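Local coordinates for quinone oxidoreductase 1 (Escherichia coli, PDB 1QOR), which catalyses the NADPH-dependent reduction of quinones to 1,4-benzosemiquinones and works as a homodimer, at residues L57-G62 and S90-Y95; A81-V86 and A106-A111; A120-G125 and N281-L286; A166-T171 and A184-V189; L234-G239 and T262-Q267. All blocks are in the same frame, centred on the assembly; numbering follows the deposited sequence.

Overall arrangement
The five contacts span both halves of a medium-chain dehydrogenase/reductase subunit. Interactions 1 and 2 belong to the GroES-like catalytic half, interactions 4 and 5 to the parallel Rossmann sheet, at its two outer strands within the chain, their centres about 20 Å apart. Interaction 3 lies between the halves. It meets interaction 2, with F284 packed on V86 and P110 (centres about 14 Å apart), and touches interaction 5 through L123 and L266. NADPH is bound directly by interaction 5, while L123 and K124 of interaction 3 also reach it. The Y95 side chain of interaction 1 stays about 9 Å from the cofactor. Interactions 1 and 4 are farthest apart, about 35 Å between centres.

Interaction 1: L57-G62 and S90-Y95; sequences LPSGLG and SALGAY
L61 and G62 meet G93, A94 and Y95 in a buried loop-to-loop contact of the GroES-like domain, between the loop that precedes strand 65-72 and the one that joins strands 84-87 and 98-102. Backbone bonds carry it: two successive carbonyls of 57-62 face the amides of G93, A94 and Y95 in the loop 90-95. Y95 N gives L61 O a straight bond of 2.9 Å (164° at the hydrogen), and G93 N adds a weak one to the same oxygen. G62 O is gripped twice, by G93 N in the carbonyl plane at 3.0 Å and by A94 N, well above that plane, at 2.8 Å. Two waters extend the network, one from G60 N to L92 O and the other from L61 N to Y95 O.

At G62 a CB would collide with CD1 of the Y95 ring, which calls for glycine there. L92 CG lies 3.7 Å from G60 O. Y95 and L61 run side by side in the same direction, and the far end of the tyrosine continues to D44, an NADP-binding residue, whose OD2 is hydrogen-bonded to Y95 OH. L61 CB sits over one face of the ring, 4.2 Å from its centroid and toward the rim, while L61 CD1 reaches Y95 CE2 at 3.7 Å.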
# COMPACT_ATOMS: atom_id res chain seq x y z
N LEU A 57 31.98 1.26 -8.90
CA LEU A 57 32.90 0.19 -8.57
C LEU A 57 34.31 0.69 -8.89
O LEU A 57 34.50 1.43 -9.85
CB LEU A 57 32.55 -1.06 -9.39
CG LEU A 57 31.20 -1.73 -9.09
CD1 LEU A 57 30.87 -2.89 -10.04
CD2 LEU A 57 31.23 -2.25 -7.68
N PRO A 58 35.33 0.33 -8.08
CA PRO A 58 35.24 -0.52 -6.88
C PRO A 58 34.41 0.18 -5.82
O PRO A 58 34.17 1.40 -5.91
CB PRO A 58 36.70 -0.64 -6.43
CG PRO A 58 37.48 -0.43 -7.69
CD PRO A 58 36.73 0.72 -8.33
N SER A 59 34.00 -0.57 -4.82
CA SER A 59 33.20 0.02 -3.76
C SER A 59 33.47 -0.63 -2.43
O SER A 59 33.91 -1.79 -2.37
CB SER A 59 31.72 -0.14 -4.10
OG SER A 59 30.89 0.43 -3.11
N GLY A 60 33.29 0.17 -1.38
CA GLY A 60 33.39 -0.34 -0.03
C GLY A 60 31.99 -0.91 0.30
O GLY A 60 31.09 -0.90 -0.57
N LEU A 61 31.76 -1.30 1.55
CA LEU A 61 30.49 -1.89 1.97
C LEU A 61 30.13 -1.51 3.42
O LEU A 61 30.98 -1.08 4.19
CB LEU A 61 30.63 -3.41 1.92
CG LEU A 61 29.79 -4.30 1.01
CD1 LEU A 61 29.65 -5.67 1.62
CD2 LEU A 61 28.44 -3.67 0.79
N GLY A 62 28.86 -1.69 3.79
CA GLY A 62 28.44 -1.43 5.15
C GLY A 62 28.20 0.02 5.47
O GLY A 62 28.91 0.90 4.98
N SER A 90 25.91 5.64 7.13
CA SER A 90 27.03 6.39 6.63
C SER A 90 27.10 6.08 5.14
O SER A 90 26.40 5.20 4.65
CB SER A 90 28.30 5.88 7.28
OG SER A 90 28.61 4.58 6.78
N ALA A 91 27.96 6.80 4.42
CA ALA A 91 28.18 6.48 3.02
C ALA A 91 28.72 5.04 3.08
O ALA A 91 29.24 4.62 4.10
CB ALA A 91 29.27 7.39 2.49
N LEU A 92 28.63 4.30 1.99
CA LEU A 92 29.15 2.94 1.95
C LEU A 92 30.64 2.88 2.40
O LEU A 92 31.43 3.78 2.09
CB LEU A 92 29.01 2.43 0.51
CG LEU A 92 28.14 1.24 0.07
CD1 LEU A 92 26.93 0.99 0.98
CD2 LEU A 92 27.71 1.49 -1.38
N GLY A 93 31.05 1.85 3.14
CA GLY A 93 32.42 1.78 3.58
C GLY A 93 32.63 1.51 5.07
O GLY A 93 33.79 1.45 5.53
N ALA A 94 31.55 1.33 5.84
CA ALA A 94 31.67 1.05 7.28
C ALA A 94 32.48 -0.22 7.57
O ALA A 94 32.97 -0.39 8.70
CB ALA A 94 30.32 0.99 7.95
N TYR A 95 32.62 -1.11 6.57
CA TYR A 95 33.44 -2.32 6.72
C TYR A 95 34.90 -1.82 6.60
O TYR A 95 35.57 -2.02 5.56
CB TYR A 95 33.22 -3.33 5.59
CG TYR A 95 32.03 -4.27 5.69
CD1 TYR A 95 30.88 -3.93 6.41
CD2 TYR A 95 32.04 -5.48 5.01
CE1 TYR A 95 29.77 -4.77 6.42
CE2 TYR A 95 30.94 -6.32 5.01
CZ TYR A 95 29.81 -5.95 5.71
OH TYR A 95 28.70 -6.75 5.66
O HOH W 1 33.07 3.10 -0.63
O HOH W 2 34.44 -0.87 2.99

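Interaction 2: A81-V86 and A106-A111; sequences AGDRVV and AAILPA
V86 and L109 make the tight side of this contact: V86 CG2 packs 3.7 Å from L109 CD2, the two side chains crossing at about a right angle, in a layer covered by helices 115-135 and 273-288. The backbones below are closely joined. V86 and A107 form an antiparallel hydrogen-bonded pair, with A107 N to V86 O at 2.9 Å nearly straight (172°) and V86 N to A107 O at 3.0 Å. L109 N adds a bond to R84 O at 2.8 Å just past the end of strand 106-108. This is the edge of the mixed sheet of the GroES-like fold, where strand 106-108 lies beside strand 84-87. V85 and I108 are the non-hydrogen-bonded pair; V85 packs on V33 and V69.

The other side is more open to solvent: I108 is exposed, D83 and R84 partly so. I108 CD1 comes no nearer than 4.1 Å to V85 CG1. It lies 3.6 Å from D83 OD2, an oxygen that accepts from K80 N. R84 bends at its third torsion (chi3 -49°), which turns NE back; the guanidinium lies with one face over L109 CD1, its NH2 bonded to I113 O and its cation against the F115 ring. An alanine here would probably leave I113 O without that donor, F115 without its cation and L109 CD1 uncovered on one side. P110 O lies at the edge of the same group, near its plane.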
# COMPACT_ATOMS: atom_id res chain seq x y z
N ALA A 81 36.37 14.99 19.42
CA ALA A 81 37.29 13.87 19.43
C ALA A 81 37.20 13.19 20.77
O ALA A 81 37.03 13.84 21.79
CB ALA A 81 38.69 14.33 19.19
N GLY A 82 37.29 11.87 20.76
CA GLY A 82 37.18 11.12 21.99
C GLY A 82 35.79 10.57 22.26
O GLY A 82 35.69 9.55 22.94
N ASP A 83 34.72 11.19 21.74
CA ASP A 83 33.36 10.70 21.96
C ASP A 83 33.14 9.31 21.42
O ASP A 83 33.86 8.89 20.51
CB ASP A 83 32.32 11.61 21.34
CG ASP A 83 32.15 12.90 22.09
OD1 ASP A 83 32.68 13.02 23.22
OD2 ASP A 83 31.48 13.82 21.56
N ARG A 84 32.23 8.56 22.05
CA ARG A 84 31.90 7.19 21.61
C ARG A 84 30.63 7.34 20.77
O ARG A 84 29.65 7.91 21.25
CB ARG A 84 31.60 6.29 22.80
CG ARG A 84 32.75 6.12 23.80
CD ARG A 84 32.66 4.78 24.59
NE ARG A 84 31.31 4.61 25.10
CZ ARG A 84 30.64 3.47 25.14
NH1 ARG A 84 31.16 2.32 24.73
NH2 ARG A 84 29.38 3.54 25.48
N VAL A 85 30.63 6.86 19.53
CA VAL A 85 29.45 7.02 18.67
C VAL A 85 29.08 5.77 17.90
O VAL A 85 29.89 4.83 17.76
CB VAL A 85 29.66 8.16 17.61
CG1 VAL A 85 30.00 9.46 18.26
CG2 VAL A 85 30.76 7.76 16.65
N VAL A 86 27.83 5.74 17.42
CA VAL A 86 27.36 4.66 16.56
C VAL A 86 26.71 5.36 15.37
O VAL A 86 26.11 6.44 15.50
CB VAL A 86 26.12 3.83 17.08
CG1 VAL A 86 26.36 2.34 16.96
CG2 VAL A 86 25.52 4.33 18.36
N ALA A 106 25.36 10.47 13.10
CA ALA A 106 25.92 9.70 14.21
C ALA A 106 25.31 10.06 15.56
O ALA A 106 24.97 11.20 15.80
CB ALA A 106 27.43 9.88 14.28
N ALA A 107 25.14 9.06 16.41
CA ALA A 107 24.59 9.28 17.74
C ALA A 107 25.64 9.01 18.82
O ALA A 107 26.49 8.09 18.69
CB ALA A 107 23.34 8.41 17.97
N ILE A 108 25.62 9.84 19.86
CA ILE A 108 26.55 9.68 20.97
C ILE A 108 26.07 8.48 21.79
O ILE A 108 24.94 8.46 22.27
CB ILE A 108 26.54 10.89 21.90
CG1 ILE A 108 26.87 12.18 21.13
CG2 ILE A 108 27.50 10.62 23.09
CD1 ILE A 108 28.32 12.29 20.66
N LEU A 109 26.93 7.49 21.95
CA LEU A 109 26.62 6.29 22.70
C LEU A 109 26.60 6.48 24.22
O LEU A 109 27.48 7.15 24.76
CB LEU A 109 27.68 5.25 22.41
CG LEU A 109 27.37 4.04 21.57
CD1 LEU A 109 28.48 3.02 21.86
CD2 LEU A 109 26.02 3.49 21.94
N PRO A 110 25.58 5.97 24.92
CA PRO A 110 25.63 6.17 26.37
C PRO A 110 26.69 5.18 26.91
O PRO A 110 26.88 4.09 26.37
CB PRO A 110 24.23 5.75 26.82
CG PRO A 110 23.36 6.01 25.56
CD PRO A 110 24.26 5.46 24.51
N ALA A 111 27.34 5.56 28.01
CA ALA A 111 28.38 4.74 28.63
C ALA A 111 27.96 3.32 28.86
O ALA A 111 28.76 2.41 28.68
CB ALA A 111 28.80 5.35 29.95

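Interaction 3: A120-G125 and N281-L286; sequences ASFLKG and NELFSL
L283 and F284 approach helix 120-125 from helix 281-286, the two short axes passing 10.7 Å apart with their directions at 137°. No hydrogen bond crosses; the contact is apolar, buried and small. L283 reaches across to helix 120-125. Its CG is anti to the backbone N (chi1 177°), and its two methyls part: CD1 rests 4.0 Å from G125 CA, while CD2 lies 3.8 Å from S121 O and also meets F122 CD1. G125 is what lets this leucine in, because a CB there would run into L283 CD1. S121 O still serves its own helix, taking a bond from G125 N at 2.7 Å.

F122 and F284 lie against each other obliquely. CE1 of F122 lies 3.8 Å from CZ of F284, and the planes are near parallel (25°) but slid so far apart that the rings scarcely overlap, with centroids 5.8 Å apart. V86 packs on both phenylalanine side chains. The first helix is kinked here: L123 N lacks a bond to the preceding turn and is instead held by E64 OE2. Beyond the contact, L123 and K124 turn to the NADPH pocket. This pairing of helices 115-135 and 273-288, through which the chain passes from the GroES-like half into the Rossmann half and back, is in keeping with the two-domain medium-chain dehydrogenase/reductase fold, with its cofactor cleft alongside.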
# COMPACT_ATOMS: atom_id res chain seq x y z
N ALA A 120 25.51 -4.23 17.06
CA ALA A 120 24.67 -5.40 16.88
C ALA A 120 23.18 -4.97 16.73
O ALA A 120 22.33 -5.71 16.20
CB ALA A 120 24.80 -6.34 18.12
N SER A 121 22.89 -3.73 17.10
CA SER A 121 21.50 -3.35 17.16
C SER A 121 21.08 -1.99 16.71
O SER A 121 19.88 -1.69 16.78
CB SER A 121 21.12 -3.43 18.64
OG SER A 121 21.88 -2.45 19.35
N PHE A 122 22.01 -1.13 16.31
CA PHE A 122 21.61 0.22 15.91
C PHE A 122 20.73 0.31 14.63
O PHE A 122 19.60 0.80 14.68
CB PHE A 122 22.82 1.17 15.86
CG PHE A 122 22.45 2.64 15.93
CD1 PHE A 122 21.74 3.13 17.02
CD2 PHE A 122 22.78 3.51 14.89
CE1 PHE A 122 21.36 4.48 17.08
CE2 PHE A 122 22.41 4.85 14.94
CZ PHE A 122 21.70 5.34 16.03
N LEU A 123 21.23 -0.18 13.50
CA LEU A 123 20.45 -0.16 12.26
C LEU A 123 19.18 -1.01 12.43
O LEU A 123 18.10 -0.58 12.12
CB LEU A 123 21.29 -0.71 11.09
CG LEU A 123 20.74 -0.46 9.68
CD1 LEU A 123 21.88 -0.39 8.62
CD2 LEU A 123 19.76 -1.55 9.32
N LYS A 124 19.33 -2.24 12.93
CA LYS A 124 18.19 -3.12 13.10
C LYS A 124 17.17 -2.59 14.15
O LYS A 124 15.94 -2.73 13.97
CB LYS A 124 18.69 -4.51 13.47
CG LYS A 124 19.53 -5.19 12.39
CD LYS A 124 20.32 -6.39 13.00
CE LYS A 124 21.52 -6.84 12.13
NZ LYS A 124 22.70 -5.85 12.02
N GLY A 125 17.65 -1.94 15.21
CA GLY A 125 16.73 -1.43 16.24
C GLY A 125 15.95 -0.23 15.75
O GLY A 125 14.76 -0.04 16.10
N ASN A 281 16.99 7.58 21.46
CA ASN A 281 16.66 7.72 22.86
C ASN A 281 15.79 6.55 23.30
O ASN A 281 16.04 5.94 24.35
CB ASN A 281 16.03 9.08 23.14
CG ASN A 281 17.04 10.19 23.07
OD1 ASN A 281 18.25 9.96 23.17
ND2 ASN A 281 16.58 11.40 22.87
N GLU A 282 14.81 6.21 22.49
CA GLU A 282 13.95 5.08 22.81
C GLU A 282 14.78 3.79 22.86
O GLU A 282 14.83 3.09 23.89
CB GLU A 282 12.87 4.94 21.74
CG GLU A 282 11.99 6.13 21.68
CD GLU A 282 11.24 6.31 22.96
OE1 GLU A 282 10.97 5.28 23.63
OE2 GLU A 282 10.88 7.47 23.28
N LEU A 283 15.41 3.46 21.73
CA LEU A 283 16.22 2.27 21.60
C LEU A 283 17.24 2.10 22.73
O LEU A 283 17.37 1.04 23.33
CB LEU A 283 16.95 2.30 20.24
CG LEU A 283 17.90 1.15 19.96
CD1 LEU A 283 17.17 -0.20 19.99
CD2 LEU A 283 18.62 1.36 18.64
N PHE A 284 18.02 3.14 22.97
CA PHE A 284 19.07 3.09 23.97
C PHE A 284 18.52 2.86 25.36
O PHE A 284 19.15 2.19 26.17
CB PHE A 284 19.87 4.41 23.99
CG PHE A 284 20.76 4.62 22.79
CD1 PHE A 284 21.13 3.54 21.98
CD2 PHE A 284 21.28 5.89 22.51
CE1 PHE A 284 21.98 3.72 20.92
CE2 PHE A 284 22.15 6.08 21.43
CZ PHE A 284 22.50 4.98 20.65
N SER A 285 17.37 3.44 25.65
CA SER A 285 16.85 3.28 26.98
C SER A 285 16.36 1.84 27.21
O SER A 285 16.53 1.31 28.29
CB SER A 285 15.82 4.36 27.30
OG SER A 285 14.61 4.08 26.63
N LEU A 286 15.94 1.16 26.14
CA LEU A 286 15.44 -0.20 26.22
C LEU A 286 16.56 -1.22 26.35
O LEU A 286 16.38 -2.28 26.94
CB LEU A 286 14.60 -0.51 24.98
CG LEU A 286 13.06 -0.55 24.99
CD1 LEU A 286 12.35 -0.02 26.24
CD2 LEU A 286 12.57 0.16 23.73

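Interaction 4: A166-T171 and A184-V189; sequences AKLIGT and AGAWQV
L168 O takes the amide of W187 in its carbonyl plane at 2.8 Å, at the start of the pairing in a beta-alpha-beta crossover of the Rossmann domain (strand 167-172, helix 175-184, strand 188-191). Q188 N adds a weak, long bond to the same oxygen. Farther along, where I169 pairs with Q188 and G170 with V189 in parallel, G170 N gives to Q188 O at 2.9 Å. I169 points its own backbone groups the other way, to F144 and F146 of the neighbouring strand, and T171 OG1 is bonded to A148 N. Where the strands have not yet come together, one water fills in: it accepts from L168 N and donates to A166 O at 2.7 Å and to G185 O at 2.9 Å. G185 closes the helix in a Schellman motif.

Side chains pack beside the backbone bonds. L168 CD2 lies against A186 CB at 3.8 Å. W187, with CG anti to its backbone N (chi1 -178°), lays its indole under K167, while Q188 NE2 lies over the opposite face, toward the rim. I169 CG1 meets the indole edge in plane at CE3. K167 CD stands over the five-membered ring, 3.8 Å from its centroid and 16° off the normal, in a CH-pi contact.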
# COMPACT_ATOMS: atom_id res chain seq x y z
N ALA A 166 2.40 -6.80 23.18
CA ALA A 166 1.72 -7.23 21.99
C ALA A 166 1.98 -8.68 21.74
O ALA A 166 2.87 -9.27 22.36
CB ALA A 166 2.15 -6.38 20.83
N LYS A 167 1.25 -9.26 20.79
CA LYS A 167 1.38 -10.67 20.49
C LYS A 167 1.94 -11.02 19.10
O LYS A 167 1.22 -11.32 18.16
CB LYS A 167 0.05 -11.39 20.75
CG LYS A 167 -0.46 -11.29 22.21
CD LYS A 167 -1.77 -12.08 22.31
CE LYS A 167 -2.42 -12.02 23.69
NZ LYS A 167 -1.43 -12.30 24.75
N LEU A 168 3.25 -11.04 19.03
CA LEU A 168 3.91 -11.36 17.80
C LEU A 168 3.81 -12.85 17.50
O LEU A 168 4.11 -13.68 18.37
CB LEU A 168 5.40 -10.92 17.88
CG LEU A 168 6.36 -11.11 16.67
CD1 LEU A 168 7.34 -9.96 16.66
CD2 LEU A 168 7.10 -12.44 16.66
N ILE A 169 3.37 -13.17 16.29
CA ILE A 169 3.33 -14.55 15.82
C ILE A 169 4.51 -14.55 14.81
O ILE A 169 4.47 -13.83 13.81
CB ILE A 169 1.98 -14.82 15.10
CG1 ILE A 169 0.80 -14.63 16.07
CG2 ILE A 169 2.00 -16.16 14.38
CD1 ILE A 169 -0.55 -14.45 15.34
N GLY A 170 5.59 -15.27 15.09
CA GLY A 170 6.74 -15.24 14.20
C GLY A 170 6.85 -16.47 13.34
O GLY A 170 6.15 -17.44 13.62
N THR A 171 7.60 -16.39 12.23
CA THR A 171 7.83 -17.55 11.37
C THR A 171 9.33 -17.74 11.40
O THR A 171 10.06 -16.75 11.44
CB THR A 171 7.43 -17.31 9.88
OG1 THR A 171 8.17 -16.21 9.34
CG2 THR A 171 5.94 -17.04 9.75
N ALA A 184 12.89 -15.14 23.25
CA ALA A 184 12.95 -13.67 23.11
C ALA A 184 11.58 -12.99 23.33
O ALA A 184 11.52 -11.80 23.63
CB ALA A 184 13.51 -13.27 21.77
N GLY A 185 10.47 -13.71 23.21
CA GLY A 185 9.22 -13.00 23.43
C GLY A 185 8.14 -13.15 22.38
O GLY A 185 7.11 -12.50 22.49
N ALA A 186 8.34 -14.00 21.38
CA ALA A 186 7.31 -14.24 20.38
C ALA A 186 6.21 -15.00 21.12
O ALA A 186 6.50 -15.94 21.89
CB ALA A 186 7.85 -15.10 19.28
N TRP A 187 4.95 -14.63 20.87
CA TRP A 187 3.81 -15.26 21.49
C TRP A 187 3.66 -16.68 20.97
O TRP A 187 3.55 -17.61 21.75
CB TRP A 187 2.58 -14.45 21.22
CG TRP A 187 1.32 -14.99 21.84
CD1 TRP A 187 1.04 -15.13 23.17
CD2 TRP A 187 0.12 -15.34 21.14
NE1 TRP A 187 -0.26 -15.52 23.34
CE2 TRP A 187 -0.85 -15.66 22.12
CE3 TRP A 187 -0.23 -15.40 19.79
CZ2 TRP A 187 -2.15 -16.03 21.79
CZ3 TRP A 187 -1.53 -15.78 19.45
CH2 TRP A 187 -2.47 -16.09 20.45
N GLN A 188 3.69 -16.85 19.66
CA GLN A 188 3.62 -18.16 19.02
C GLN A 188 4.54 -18.07 17.80
O GLN A 188 4.85 -16.96 17.34
CB GLN A 188 2.18 -18.51 18.61
CG GLN A 188 1.26 -18.80 19.83
CD GLN A 188 -0.06 -19.47 19.46
OE1 GLN A 188 -0.08 -20.58 18.93
NE2 GLN A 188 -1.18 -18.79 19.77
N VAL A 189 4.99 -19.23 17.31
CA VAL A 189 5.92 -19.30 16.19
C VAL A 189 5.48 -20.41 15.26
O VAL A 189 5.14 -21.50 15.71
CB VAL A 189 7.37 -19.64 16.69
CG1 VAL A 189 8.30 -20.00 15.53
CG2 VAL A 189 7.96 -18.46 17.52
O HOH W 3 4.88 -10.89 21.66

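Interaction 5: L234-G239 and T262-Q267; sequences LMVSFG and TRPSLQ. With NDP (NADPH dihydro-nicotinamide-adenine-dinucleotide phosphate), chain D; SO4 (sulfate ion), chain C.
R263 lays the face of its guanidinium on backbone, with F238 C and G239 N both 3.4 Å above its plane toward the rim, while its edge holds a sulfate ion, probably from the crystallisation liquor. NH1 gives SO4 O3 a straight bond of 2.9 Å (168°), and NH2 reaches SO4 O1 at 3.2 Å. NH1 also bonds to P264 O, and NE to a water shared with S237 OG and G239 O. The chain bends at chi2 (-52°), which sets CD 3.1 Å from S237 O. A leucine in its place would probably leave P264 O without its NH1 donor and the shared water without the NE bond that helps fix it, and the sulfate would lose two donors as well.

Behind this lies the end of the parallel Rossmann sheet: T262 N bonds to M235 O at 3.1 Å and S237 N to T262 O at 3.0 Å. T262 also pairs antiparallel with a strand of the second subunit, and its OG1 is bonded to L259 O of that subunit, so the sheet runs on through the dimer. V236 CG1 packs on P264 CG, crossing at about a right angle. Past the strand ends sits the nicotinamide of NADPH, whose N7N donates to P264 O at 2.9 Å.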
# COMPACT_ATOMS: atom_id res chain seq x y z
N LEU A 234 -2.80 -4.34 6.31
CA LEU A 234 -1.58 -3.76 5.77
C LEU A 234 -0.45 -4.73 5.64
O LEU A 234 -0.04 -5.32 6.63
CB LEU A 234 -1.12 -2.61 6.65
CG LEU A 234 0.23 -1.96 6.28
CD1 LEU A 234 0.19 -1.11 4.96
CD2 LEU A 234 0.63 -1.08 7.46
N MET A 235 0.08 -4.87 4.42
CA MET A 235 1.21 -5.75 4.15
C MET A 235 2.47 -4.88 4.10
O MET A 235 2.53 -3.93 3.28
CB MET A 235 0.97 -6.51 2.83
CG MET A 235 2.21 -7.17 2.23
SD MET A 235 2.89 -8.50 3.25
CE MET A 235 3.94 -9.46 2.12
N VAL A 236 3.42 -5.11 5.02
CA VAL A 236 4.68 -4.38 5.05
C VAL A 236 5.81 -5.22 4.47
O VAL A 236 6.29 -6.17 5.11
CB VAL A 236 5.03 -3.89 6.49
CG1 VAL A 236 6.30 -2.97 6.47
CG2 VAL A 236 3.83 -3.12 7.09
N SER A 237 6.15 -4.98 3.20
CA SER A 237 7.23 -5.71 2.54
C SER A 237 8.52 -4.90 2.79
O SER A 237 8.68 -3.80 2.24
CB SER A 237 6.94 -5.79 1.05
OG SER A 237 7.90 -6.61 0.41
N PHE A 238 9.42 -5.39 3.64
CA PHE A 238 10.59 -4.60 3.98
C PHE A 238 11.91 -5.30 3.84
O PHE A 238 12.91 -4.86 4.39
CB PHE A 238 10.41 -3.99 5.41
CG PHE A 238 10.63 -4.97 6.55
CD1 PHE A 238 9.60 -5.81 6.97
CD2 PHE A 238 11.85 -5.01 7.23
CE1 PHE A 238 9.77 -6.68 8.05
CE2 PHE A 238 12.06 -5.88 8.31
CZ PHE A 238 11.01 -6.72 8.73
N GLY A 239 11.92 -6.40 3.10
CA GLY A 239 13.15 -7.15 2.89
C GLY A 239 13.04 -7.96 1.60
O GLY A 239 11.96 -8.07 1.03
N THR A 262 3.11 -1.46 1.55
CA THR A 262 4.09 -0.40 1.58
C THR A 262 5.41 -1.11 1.58
O THR A 262 5.47 -2.28 1.96
CB THR A 262 3.96 0.50 2.81
OG1 THR A 262 4.95 1.55 2.75
CG2 THR A 262 4.15 -0.31 4.13
N ARG A 263 6.42 -0.48 0.96
CA ARG A 263 7.76 -1.07 0.89
C ARG A 263 8.68 0.03 1.44
O ARG A 263 9.22 0.83 0.69
CB ARG A 263 8.11 -1.45 -0.54
CG ARG A 263 9.14 -2.58 -0.63
CD ARG A 263 10.41 -2.30 0.22
NE ARG A 263 11.36 -3.42 0.16
CZ ARG A 263 12.50 -3.47 0.85
NH1 ARG A 263 12.85 -2.48 1.67
NH2 ARG A 263 13.32 -4.50 0.66
N PRO A 264 8.87 0.06 2.77
CA PRO A 264 9.71 1.07 3.43
C PRO A 264 11.21 0.76 3.54
O PRO A 264 11.66 -0.38 3.36
CB PRO A 264 9.07 1.14 4.83
CG PRO A 264 8.82 -0.32 5.10
CD PRO A 264 8.29 -0.87 3.77
N SER A 265 11.96 1.82 3.83
CA SER A 265 13.40 1.71 4.03
C SER A 265 13.68 2.69 5.16
O SER A 265 12.86 3.55 5.49
CB SER A 265 14.19 2.06 2.75
OG SER A 265 14.17 3.46 2.54
N LEU A 266 14.83 2.51 5.81
CA LEU A 266 15.26 3.37 6.90
C LEU A 266 15.34 4.83 6.47
O LEU A 266 14.99 5.74 7.27
CB LEU A 266 16.64 2.93 7.38
CG LEU A 266 16.83 2.63 8.86
CD1 LEU A 266 18.28 2.89 9.22
CD2 LEU A 266 15.95 3.49 9.72
N GLN A 267 15.83 5.08 5.25
CA GLN A 267 15.95 6.44 4.73
C GLN A 267 14.60 7.13 4.65
O GLN A 267 14.56 8.36 4.73
CB GLN A 267 16.54 6.47 3.34
CG GLN A 267 17.75 5.67 3.15
CD GLN A 267 17.42 4.23 2.86
OE1 GLN A 267 17.68 3.33 3.69
NE2 GLN A 267 16.83 3.98 1.67
PA NDP D . 18.61 -11.88 9.25
O1A NDP D . 19.66 -12.01 10.31
O2A NDP D . 17.19 -11.81 9.67
O5B NDP D . 18.81 -12.95 8.15
C5B NDP D . 17.85 -13.22 7.16
C4B NDP D . 16.99 -14.35 7.63
O4B NDP D . 15.93 -14.32 6.68
C3B NDP D . 17.56 -15.77 7.55
O3B NDP D . 18.33 -16.05 8.75
C2B NDP D . 16.33 -16.61 7.24
O2B NDP D . 15.79 -17.07 8.48
C1B NDP D . 15.36 -15.61 6.49
N9A NDP D . 15.26 -16.14 5.12
C8A NDP D . 14.19 -16.66 4.52
N7A NDP D . 14.52 -17.08 3.29
C5A NDP D . 15.80 -16.80 3.18
C6A NDP D . 16.59 -17.09 2.07
N6A NDP D . 16.11 -17.69 0.98
N1A NDP D . 17.87 -16.75 2.16
C2A NDP D . 18.40 -16.14 3.27
N3A NDP D . 17.63 -15.88 4.33
C4A NDP D . 16.31 -16.22 4.30
O3 NDP D . 18.97 -10.48 8.59
PN NDP D . 18.88 -8.96 9.02
O1N NDP D . 18.37 -8.80 10.43
O2N NDP D . 20.16 -8.28 8.63
O5D NDP D . 17.71 -8.47 7.97
C5D NDP D . 16.41 -9.04 7.88
C4D NDP D . 15.68 -8.52 6.69
O4D NDP D . 15.31 -7.13 6.89
C3D NDP D . 16.49 -8.56 5.40
O3D NDP D . 15.66 -8.97 4.31
C2D NDP D . 16.93 -7.09 5.26
O2D NDP D . 17.25 -6.76 3.93
C1D NDP D . 15.73 -6.32 5.72
N1N NDP D . 15.86 -4.98 6.35
C2N NDP D . 15.06 -3.95 5.93
C3N NDP D . 15.20 -2.72 6.54
C7N NDP D . 14.30 -1.55 6.14
O7N NDP D . 14.39 -0.47 6.70
N7N NDP D . 13.46 -1.81 5.16
C4N NDP D . 16.11 -2.50 7.56
C5N NDP D . 16.92 -3.57 7.98
C6N NDP D . 16.79 -4.80 7.36
P2B NDP D . 14.93 -18.49 8.56
O1X NDP D . 14.33 -18.48 9.91
O2X NDP D . 13.94 -18.42 7.48
O3X NDP D . 15.96 -19.53 8.33
S SO4 C . 16.49 -3.45 2.76
O1 SO4 C . 16.36 -4.30 1.70
O2 SO4 C . 17.46 -4.01 3.73
O3 SO4 C . 15.23 -3.00 3.19
O4 SO4 C . 16.97 -2.21 2.55
O HOH W 4 10.49 -6.09 -0.33